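Local atomic coordinates of geranylgeranyl Pyrophosphate Synthetase (Geoglobus acetivorans, PDB entry 5JFQ), a protein that catalyses the magnesium-dependent condensation of isopentenyl diphosphate with dimethylallyl diphosphate and its longer products, making mainly geranylgeranyl diphosphate and some farnesyl diphosphate. Residues Glu149-Phe152 / Met153-Phe157; Leu169-Val172 / Arg173-Gly177; Leu201-Tyr204 / Gly205-Gly209. One frame throughout, in Å; residues are numbered along the deposited sequence.

Contact 1: residues Glu149-Phe152 / Met153-Phe157; sequences EGQF and MDMSF
Gln151 and Met155, one helical turn apart on helix 130-159, cross obliquely, the amide of the first resting against the thioether of the second. Gln151 NE2 lies 3.3 Å from Met155 SD, a packing contact. The glutamine sends CG away from its own backbone N (chi1 174°) and then bends at chi2 (64°), which folds the amide along the helix instead of straight outward. Met155 CG also passes 3.2 Å from Gln151 O. The amide end of Gln151 reaches across to Lys175 of helix 165-190 and to Asp84 and Asp88 of helix 67-88, while Leu110 of the second subunit packs on both Gln151 and Met155.

A second group lies round the helix at Met153 and Ser156, and near it Phe152 packs on Pro29 of the second subunit. Met153 runs back along the preceding turn, its SD 3.6 Å from Glu149 O. Ser156 takes the rotamer that sets OG between its backbone N and carbonyl carbon (chi1 79°), and from there the hydroxyl donates to Met153 O. That oxygen also accepts from Phe157 N at 2.8 Å, so two donors grip it; it lies over one face of the Phe157 ring, toward the rim. Glu149 turns its carboxylate away from residues 153-157, toward the second subunit, where OE2 is hydrogen-bonded to Tyr33 OH of that chain.

Beneath these side chains the backbone bonds are regular: Asp154 N meets Gly150 O at 2.7 Å and Ser156 N meets Phe152 O at 3.0 Å. The helix carries the Gly-Gln-x-x-Asp sequence (Gly150 to Asp154) of the all-helical trans-prenyltransferase fold, of which Gln151 faces Asp84 and Asp88, the probable magnesium ligands.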
ATOM      1  N   GLU B 149       6.332  10.390  -1.009  1.00 50.19           N
ATOM      2  CA  GLU B 149       6.686  11.762  -1.334  1.00 54.75           C
ATOM      3  C   GLU B 149       8.166  11.866  -1.696  1.00 57.25           C
ATOM      4  O   GLU B 149       8.528  12.560  -2.649  1.00 56.52           O
ATOM      5  CB  GLU B 149       6.335  12.682  -0.163  1.00 50.33           C
ATOM      6  CG  GLU B 149       4.839  12.818   0.095  1.00 48.81           C
ATOM      7  CD  GLU B 149       4.527  13.739   1.264  1.00 52.12           C
ATOM      8  OE1 GLU B 149       5.477  14.116   1.987  1.00 55.29           O
ATOM      9  OE2 GLU B 149       3.336  14.087   1.468  1.00 55.71           O
ATOM     10  N   GLY B 150       9.024  11.141  -0.977  1.00 55.62           N
ATOM     11  CA  GLY B 150      10.444  11.163  -1.286  1.00 57.63           C
ATOM     12  C   GLY B 150      10.762  10.539  -2.633  1.00 60.29           C
ATOM     13  O   GLY B 150      11.445  11.146  -3.466  1.00 58.38           O
ATOM     14  N   GLN B 151      10.278   9.315  -2.865  1.00 60.12           N
ATOM     15  CA  GLN B 151      10.544   8.651  -4.137  1.00 60.51           C
ATOM     16  C   GLN B 151      10.060   9.494  -5.307  1.00 60.87           C
ATOM     17  O   GLN B 151      10.719   9.564  -6.352  1.00 64.15           O
ATOM     18  CB  GLN B 151       9.892   7.267  -4.158  1.00 61.45           C
ATOM     19  CG  GLN B 151       9.993   6.526  -5.505  1.00 62.89           C
ATOM     20  CD  GLN B 151      11.430   6.177  -5.913  1.00 67.98           C
ATOM     21  OE1 GLN B 151      12.380   6.394  -5.158  1.00 67.52           O
ATOM     22  NE2 GLN B 151      11.587   5.631  -7.121  1.00 71.17           N
ATOM     23  N   PHE B 152       8.918  10.157  -5.150  1.00 55.24           N
ATOM     24  CA  PHE B 152       8.471  11.069  -6.193  1.00 57.13           C
ATOM     25  C   PHE B 152       9.407  12.269  -6.319  1.00 59.17           C
ATOM     26  O   PHE B 152       9.631  12.775  -7.422  1.00 56.50           O
ATOM     27  CB  PHE B 152       7.047  11.510  -5.893  1.00 54.41           C
ATOM     28  CG  PHE B 152       6.465  12.413  -6.915  1.00 48.35           C
ATOM     29  CD1 PHE B 152       5.859  11.894  -8.041  1.00 51.35           C
ATOM     30  CD2 PHE B 152       6.503  13.783  -6.743  1.00 46.50           C
ATOM     31  CE1 PHE B 152       5.315  12.735  -8.990  1.00 50.36           C
ATOM     32  CE2 PHE B 152       5.957  14.625  -7.679  1.00 45.49           C
ATOM     33  CZ  PHE B 152       5.369  14.107  -8.804  1.00 43.18           C
ATOM     34  N   MET B 153       9.975  12.728  -5.205  1.00 61.78           N
ATOM     35  CA  MET B 153      10.941  13.817  -5.277  1.00 63.55           C
ATOM     36  C   MET B 153      12.222  13.368  -5.973  1.00 63.55           C
ATOM     37  O   MET B 153      12.690  14.020  -6.913  1.00 58.34           O
ATOM     38  CB  MET B 153      11.236  14.345  -3.874  1.00 57.28           C
ATOM     39  CG  MET B 153      10.200  15.334  -3.390  1.00 57.63           C
ATOM     40  SD  MET B 153      10.229  15.600  -1.608  1.00 74.14           S
ATOM     41  CE  MET B 153      11.846  16.318  -1.405  1.00 69.85           C
ATOM     42  N   ASP B 154      12.791  12.241  -5.527  1.00 62.69           N
ATOM     43  CA  ASP B 154      14.015  11.708  -6.120  1.00 61.52           C
ATOM     44  C   ASP B 154      13.881  11.557  -7.625  1.00 62.42           C
ATOM     45  O   ASP B 154      14.785  11.930  -8.379  1.00 65.15           O
ATOM     46  CB  ASP B 154      14.343  10.359  -5.485  1.00 61.37           C
ATOM     47  CG  ASP B 154      15.769   9.962  -5.679  1.00 58.11           C
ATOM     48  OD1 ASP B 154      16.610  10.874  -5.794  1.00 60.44           O
ATOM     49  OD2 ASP B 154      16.052   8.747  -5.688  1.00 55.28           O
ATOM     50  N   MET B 155      12.759  11.004  -8.079  1.00 62.47           N
ATOM     51  CA  MET B 155      12.584  10.782  -9.506  1.00 59.90           C
ATOM     52  C   MET B 155      12.344  12.089 -10.235  1.00 62.77           C
ATOM     53  O   MET B 155      12.832  12.275 -11.356  1.00 69.41           O
ATOM     54  CB  MET B 155      11.439   9.812  -9.748  1.00 58.36           C
ATOM     55  CG  MET B 155      11.701   8.429  -9.197  1.00 61.82           C
ATOM     56  SD  MET B 155      10.447   7.284  -9.771  1.00 75.68           S
ATOM     57  CE  MET B 155       8.964   8.225  -9.410  1.00 57.69           C
ATOM     58  N   SER B 156      11.601  13.011  -9.616  1.00 59.74           N
ATOM     59  CA  SER B 156      11.474  14.349 -10.186  1.00 60.12           C
ATOM     60  C   SER B 156      12.834  15.017 -10.361  1.00 62.75           C
ATOM     61  O   SER B 156      13.030  15.778 -11.314  1.00 61.89           O
ATOM     62  CB  SER B 156      10.584  15.218  -9.306  1.00 54.35           C
ATOM     63  OG  SER B 156      11.311  15.696  -8.181  1.00 63.09           O
ATOM     64  N   PHE B 157      13.773  14.752  -9.442  1.00 64.63           N
ATOM     65  CA  PHE B 157      15.112  15.328  -9.525  1.00 62.78           C
ATOM     66  C   PHE B 157      15.802  14.946 -10.833  1.00 69.93           C
ATOM     67  O   PHE B 157      16.490  15.776 -11.442  1.00 68.55           O
ATOM     68  CB  PHE B 157      15.970  14.865  -8.341  1.00 58.48           C
ATOM     69  CG  PHE B 157      15.590  15.466  -7.002  1.00 63.37           C
ATOM     70  CD1 PHE B 157      14.701  16.525  -6.907  1.00 61.90           C
ATOM     71  CD2 PHE B 157      16.146  14.961  -5.825  1.00 64.00           C
ATOM     72  CE1 PHE B 157      14.373  17.069  -5.662  1.00 61.44           C
ATOM     73  CE2 PHE B 157      15.821  15.501  -4.582  1.00 60.47           C
ATOM     74  CZ  PHE B 157      14.937  16.556  -4.502  1.00 59.81           C
TER

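Contact 2: residues Leu169-Val172 / Arg173-Gly177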
ATOM      1  N   LEU B 169      18.321  17.078   0.347  1.00 64.23           N
ATOM      2  CA  LEU B 169      18.429  16.506   1.680  1.00 65.71           C
ATOM      3  C   LEU B 169      17.065  16.323   2.321  1.00 65.97           C
ATOM      4  O   LEU B 169      16.896  15.437   3.168  1.00 62.25           O
ATOM      5  CB  LEU B 169      19.334  17.365   2.563  1.00 67.09           C
ATOM      6  CG  LEU B 169      20.841  17.163   2.375  1.00 67.78           C
ATOM      7  CD1 LEU B 169      21.603  18.059   3.315  1.00 71.04           C
ATOM      8  CD2 LEU B 169      21.251  15.708   2.574  1.00 65.48           C
ATOM      9  N   GLU B 170      16.083  17.140   1.938  1.00 67.98           N
ATOM     10  CA  GLU B 170      14.719  16.843   2.354  1.00 67.32           C
ATOM     11  C   GLU B 170      14.222  15.565   1.693  1.00 68.38           C
ATOM     12  O   GLU B 170      13.485  14.787   2.314  1.00 67.31           O
ATOM     13  CB  GLU B 170      13.791  18.018   2.042  1.00 62.31           C
ATOM     14  CG  GLU B 170      12.393  17.849   2.632  1.00 68.76           C
ATOM     15  CD  GLU B 170      12.425  17.423   4.097  1.00 71.36           C
ATOM     16  OE1 GLU B 170      13.290  17.929   4.849  1.00 72.92           O
ATOM     17  OE2 GLU B 170      11.590  16.579   4.497  1.00 68.16           O
ATOM     18  N   MET B 171      14.653  15.312   0.454  1.00 66.21           N
ATOM     19  CA  MET B 171      14.277  14.080  -0.224  1.00 63.21           C
ATOM     20  C   MET B 171      14.882  12.872   0.466  1.00 58.98           C
ATOM     21  O   MET B 171      14.205  11.859   0.652  1.00 62.00           O
ATOM     22  CB  MET B 171      14.699  14.126  -1.691  1.00 59.72           C
ATOM     23  CG  MET B 171      14.366  12.866  -2.455  1.00 54.80           C
ATOM     24  SD  MET B 171      15.613  11.585  -2.272  1.00 59.44           S
ATOM     25  CE  MET B 171      17.057  12.400  -2.991  1.00 63.38           C
ATOM     26  N   VAL B 172      16.165  12.941   0.822  1.00 57.81           N
ATOM     27  CA  VAL B 172      16.782  11.794   1.480  1.00 63.99           C
ATOM     28  C   VAL B 172      16.143  11.568   2.843  1.00 61.40           C
ATOM     29  O   VAL B 172      15.961  10.419   3.274  1.00 60.03           O
ATOM     30  CB  VAL B 172      18.313  11.959   1.578  1.00 64.50           C
ATOM     31  CG1 VAL B 172      18.680  13.079   2.504  1.00 68.24           C
ATOM     32  CG2 VAL B 172      18.925  10.692   2.108  1.00 65.16           C
ATOM     33  N   ARG B 173      15.757  12.649   3.521  1.00 58.91           N
ATOM     34  CA  ARG B 173      15.106  12.520   4.818  1.00 63.82           C
ATOM     35  C   ARG B 173      13.820  11.708   4.700  1.00 61.45           C
ATOM     36  O   ARG B 173      13.557  10.819   5.522  1.00 60.20           O
ATOM     37  CB  ARG B 173      14.837  13.915   5.391  1.00 64.64           C
ATOM     38  CG  ARG B 173      14.035  13.938   6.670  1.00 62.19           C
ATOM     39  CD  ARG B 173      13.290  15.252   6.824  1.00 59.39           C
ATOM     40  NE  ARG B 173      12.108  15.042   7.641  1.00 72.11           N
ATOM     41  CZ  ARG B 173      10.867  14.984   7.169  1.00 72.41           C
ATOM     42  NH1 ARG B 173      10.643  15.151   5.874  1.00 70.12           N
ATOM     43  NH2 ARG B 173       9.851  14.769   7.999  1.00 74.77           N
ATOM     44  N   LYS B 174      13.021  11.985   3.664  1.00 60.36           N
ATOM     45  CA  LYS B 174      11.798  11.231   3.422  1.00 55.98           C
ATOM     46  C   LYS B 174      12.094   9.855   2.827  1.00 58.48           C
ATOM     47  O   LYS B 174      11.529   8.849   3.272  1.00 59.80           O
ATOM     48  CB  LYS B 174      10.875  12.009   2.488  1.00 51.86           C
ATOM     49  CG  LYS B 174      10.310  13.302   3.023  1.00 53.72           C
ATOM     50  CD  LYS B 174       9.265  13.811   2.034  1.00 59.06           C
ATOM     51  CE  LYS B 174       8.550  15.060   2.508  1.00 65.54           C
ATOM     52  NZ  LYS B 174       9.390  16.288   2.419  1.00 74.73           N
ATOM     53  N   LYS B 175      12.979   9.786   1.827  1.00 55.17           N
ATOM     54  CA  LYS B 175      13.058   8.578   1.008  1.00 59.74           C
ATOM     55  C   LYS B 175      13.657   7.416   1.785  1.00 56.99           C
ATOM     56  O   LYS B 175      13.167   6.283   1.692  1.00 59.05           O
ATOM     57  CB  LYS B 175      13.858   8.839  -0.275  1.00 56.06           C
ATOM     58  CG  LYS B 175      13.876   7.653  -1.254  1.00 56.96           C
ATOM     59  CD  LYS B 175      12.465   7.082  -1.480  1.00 62.63           C
ATOM     60  CE  LYS B 175      12.456   5.746  -2.244  1.00 63.75           C
ATOM     61  NZ  LYS B 175      13.017   4.575  -1.504  1.00 67.64           N
ATOM     62  N   THR B 176      14.712   7.669   2.555  1.00 51.72           N
ATOM     63  CA  THR B 176      15.316   6.607   3.340  1.00 61.64           C
ATOM     64  C   THR B 176      15.467   6.930   4.826  1.00 61.23           C
ATOM     65  O   THR B 176      15.760   6.017   5.604  1.00 58.67           O
ATOM     66  CB  THR B 176      16.682   6.228   2.748  1.00 66.24           C
ATOM     67  OG1 THR B 176      17.524   7.384   2.721  1.00 66.73           O
ATOM     68  CG2 THR B 176      16.526   5.682   1.308  1.00 61.87           C
ATOM     69  N   GLY B 177      15.231   8.172   5.248  1.00 56.01           N
ATOM     70  CA  GLY B 177      15.469   8.579   6.618  1.00 56.46           C
ATOM     71  C   GLY B 177      14.345   8.271   7.591  1.00 60.48           C
ATOM     72  O   GLY B 177      14.585   7.645   8.637  1.00 57.42           O
TER
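The diphosphate-binding wall of the active site, by similarity to relatives, includes Lys175 and Thr176, which pack against Met171 and Val172 one turn earlier. Met171 runs alongside Lys175, with Met171 SD 3.8 Å from Lys175 CB. Lys175 sets CG opposite its backbone N (chi1 -175°), a course that carries the ammonium away from Met171 to a salt bridge with Asp84, a magnesium ligand by similarity. Val172 and Thr176 meet at an angle, Val172 CG2 standing 3.6 Å from Thr176 OG1.

Here the helix widens. Val172 O accepts from Thr176 N at 3.1 Å and also, weakly, from Gly177 N at 3.1 Å, giving a pi-type turn at the Lys-Thr pair that lines the allylic diphosphate site in trans-prenyltransferases. Thr176 OG1 has a weak hydrogen bond with Gln213 OE1 from helix 195-221.

On another side of the helix Glu170, Arg173 and Lys174 form a salt-bridge network, whose Arg173 arm is doubtful in detail because the two groups are modelled too close. Glu170 bends at chi2 (48°), turning its carboxylate toward both basic side chains; OE2 receives Lys174 NZ at 3.0 Å, although the position of that oxygen is less certain. Arg173 runs alongside Glu170, and its NH2 is salt-bridged to Glu146. With a methionine in place of Lys174, the carboxylate of Glu170 would probably lose its ammonium partner and be freer to turn, and Glu149, which touches Lys174, would lose a neighbouring positive charge.

Contact 3: residues Leu201-Tyr204 / Gly205-Gly209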
ATOM      1  N   LEU B 201      14.880   9.377  19.649  1.00 66.16           N
ATOM      2  CA  LEU B 201      15.131   8.200  18.825  1.00 60.88           C
ATOM      3  C   LEU B 201      14.777   8.474  17.381  1.00 65.97           C
ATOM      4  O   LEU B 201      15.426   7.952  16.469  1.00 65.05           O
ATOM      5  CB  LEU B 201      14.341   7.011  19.345  1.00 60.90           C
ATOM      6  CG  LEU B 201      14.886   6.493  20.670  1.00 66.99           C
ATOM      7  CD1 LEU B 201      13.889   5.557  21.345  1.00 61.60           C
ATOM      8  CD2 LEU B 201      16.214   5.797  20.418  1.00 60.42           C
ATOM      9  N   TRP B 202      13.749   9.290  17.166  1.00 66.67           N
ATOM     10  CA  TRP B 202      13.411   9.747  15.829  1.00 63.47           C
ATOM     11  C   TRP B 202      14.610  10.428  15.183  1.00 66.07           C
ATOM     12  O   TRP B 202      15.149   9.946  14.178  1.00 67.68           O
ATOM     13  CB  TRP B 202      12.207  10.691  15.918  1.00 64.25           C
ATOM     14  CG  TRP B 202      11.642  11.243  14.611  1.00 68.45           C
ATOM     15  CD1 TRP B 202      11.587  12.555  14.239  1.00 66.14           C
ATOM     16  CD2 TRP B 202      11.023  10.501  13.541  1.00 62.11           C
ATOM     17  NE1 TRP B 202      10.987  12.677  13.007  1.00 62.63           N
ATOM     18  CE2 TRP B 202      10.625  11.432  12.562  1.00 63.89           C
ATOM     19  CE3 TRP B 202      10.767   9.149  13.321  1.00 60.32           C
ATOM     20  CZ2 TRP B 202       9.992  11.051  11.384  1.00 59.44           C
ATOM     21  CZ3 TRP B 202      10.138   8.775  12.159  1.00 57.88           C
ATOM     22  CH2 TRP B 202       9.759   9.719  11.202  1.00 57.85           C
ATOM     23  N   ASN B 203      15.063  11.536  15.778  1.00 65.72           N
ATOM     24  CA  ASN B 203      16.168  12.296  15.201  1.00 66.18           C
ATOM     25  C   ASN B 203      17.382  11.410  14.953  1.00 66.55           C
ATOM     26  O   ASN B 203      18.027  11.501  13.901  1.00 62.49           O
ATOM     27  CB  ASN B 203      16.519  13.469  16.115  1.00 62.18           C
ATOM     28  CG  ASN B 203      15.597  14.663  15.912  1.00 63.21           C
ATOM     29  OD1 ASN B 203      14.626  14.591  15.164  1.00 60.65           O
ATOM     30  ND2 ASN B 203      15.905  15.771  16.576  1.00 65.80           N
ATOM     31  N   TYR B 204      17.682  10.510  15.890  1.00 63.62           N
ATOM     32  CA  TYR B 204      18.765   9.562  15.669  1.00 65.89           C
ATOM     33  C   TYR B 204      18.546   8.763  14.390  1.00 67.17           C
ATOM     34  O   TYR B 204      19.458   8.622  13.568  1.00 70.13           O
ATOM     35  CB  TYR B 204      18.890   8.628  16.863  1.00 64.54           C
ATOM     36  CG  TYR B 204      19.670   7.379  16.566  1.00 63.36           C
ATOM     37  CD1 TYR B 204      21.046   7.354  16.682  1.00 66.85           C
ATOM     38  CD2 TYR B 204      19.026   6.215  16.183  1.00 60.29           C
ATOM     39  CE1 TYR B 204      21.762   6.197  16.425  1.00 71.25           C
ATOM     40  CE2 TYR B 204      19.727   5.059  15.923  1.00 61.72           C
ATOM     41  CZ  TYR B 204      21.094   5.053  16.045  1.00 68.13           C
ATOM     42  OH  TYR B 204      21.798   3.903  15.782  1.00 72.68           O
ATOM     43  N   GLY B 205      17.336   8.231  14.206  1.00 63.15           N
ATOM     44  CA  GLY B 205      17.085   7.380  13.056  1.00 60.55           C
ATOM     45  C   GLY B 205      17.176   8.131  11.742  1.00 63.41           C
ATOM     46  O   GLY B 205      17.725   7.623  10.767  1.00 64.00           O
ATOM     47  N   ILE B 206      16.641   9.347  11.696  1.00 59.42           N
ATOM     48  CA  ILE B 206      16.714  10.120  10.466  1.00 64.33           C
ATOM     49  C   ILE B 206      18.158  10.410  10.118  1.00 66.56           C
ATOM     50  O   ILE B 206      18.617  10.140   9.000  1.00 65.84           O
ATOM     51  CB  ILE B 206      15.912  11.421  10.594  1.00 64.80           C
ATOM     52  CG1 ILE B 206      14.421  11.116  10.632  1.00 64.90           C
ATOM     53  CG2 ILE B 206      16.261  12.367   9.472  1.00 63.76           C
ATOM     54  CD1 ILE B 206      13.819  11.476  11.940  1.00 69.63           C
ATOM     55  N   TYR B 207      18.892  10.975  11.074  1.00 66.85           N
ATOM     56  CA  TYR B 207      20.268  11.365  10.806  1.00 69.82           C
ATOM     57  C   TYR B 207      21.099  10.158  10.421  1.00 69.13           C
ATOM     58  O   TYR B 207      21.879  10.213   9.462  1.00 71.04           O
ATOM     59  CB  TYR B 207      20.846  12.080  12.020  1.00 68.88           C
ATOM     60  CG  TYR B 207      20.087  13.344  12.314  1.00 66.16           C
ATOM     61  CD1 TYR B 207      19.496  14.055  11.286  1.00 61.44           C
ATOM     62  CD2 TYR B 207      19.938  13.813  13.611  1.00 66.85           C
ATOM     63  CE1 TYR B 207      18.796  15.199  11.525  1.00 58.82           C
ATOM     64  CE2 TYR B 207      19.233  14.968  13.864  1.00 65.38           C
ATOM     65  CZ  TYR B 207      18.662  15.658  12.808  1.00 64.97           C
ATOM     66  OH  TYR B 207      17.950  16.814  13.037  1.00 70.18           O
ATOM     67  N   SER B 208      20.907   9.045  11.119  1.00 60.40           N
ATOM     68  CA  SER B 208      21.576   7.831  10.691  1.00 64.76           C
ATOM     69  C   SER B 208      21.209   7.493   9.254  1.00 68.63           C
ATOM     70  O   SER B 208      22.056   7.033   8.487  1.00 68.20           O
ATOM     71  CB  SER B 208      21.225   6.692  11.632  1.00 64.39           C
ATOM     72  OG  SER B 208      21.416   7.118  12.968  1.00 67.94           O
ATOM     73  N   GLY B 209      19.965   7.763   8.858  1.00 64.64           N
ATOM     74  CA  GLY B 209      19.557   7.452   7.499  1.00 65.81           C
ATOM     75  C   GLY B 209      20.275   8.306   6.474  1.00 69.95           C
ATOM     76  O   GLY B 209      20.865   7.793   5.518  1.00 70.16           O
TER
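Trp202 lays one face of its indole under the CD1 methyl of Ile206, which sits above the five-membered ring in a CH-pi contact. The isoleucine chain runs aslant over the indole. Trp202 carries CG opposite its backbone N (chi1 -177°), while Ile206 places CG1 beside its own N (chi1 -70°), which directs that branch back toward the preceding turn. Val178, Ile182 and Ser185 of helix 165-190 also pack on the tryptophan.

Tyr204 presents a ring face to a polar atom instead. Ser208 OG stands 3.5 Å above the plane of the Tyr204 ring, over its centre, and donates a hydrogen bond to Tyr204 O. The backbone N of Ser208 reaches the same oxygen of Tyr204 at 2.9 Å, the two donors arriving from opposite faces of the carbonyl plane. One buried carbonyl thus takes two bonds, and the serine hydroxyl finds its acceptor within its own helix, as serines in helices often do with the carbonyl four residues back.

This stretch belongs to helix 195-221 of the all-helical prenyl synthase fold. Leu201 and Trp202 pack on helix 165-190, whereas Tyr204 and Ser208 lie against helices 280-298 and 305-316; there Tyr204 OH is hydrogen-bonded to Leu310 O.

Asn203 and Tyr207 run next to each other in a common direction, with Asn203 CB 3.8 Å from Tyr207 CE2, and Asn297 of helix 280-298 touches the asparagine. The backbone bond beneath them is nearly straight, Tyr207 N donating to Asn203 O at 3.0 Å with an N-H...O angle of 170°. One turn earlier, Gly205 N donates to Leu201 O at 3.0 Å.

The three contacts lie on three successive helices, with contact 2 in the middle: it touches both others, whereas contacts 1 and 3 stay about 11 Å apart at their nearest atoms. Contact 3 is buried and mostly aromatic and aliphatic, wedged between helix 165-190 and the C-terminal helices of its own chain. Contacts 1 and 2 are only partly buried and carry more charge. Residues 149-157 alone reach the second subunit. Between contacts 1 and 2 the meeting is mixed, with Gln151 against Lys175 near the probable diphosphate site and Phe157 against Met171; between contacts 2 and 3 it is packing without polar bonds, Arg173 CG resting 3.9 Å from Ile206 CG2.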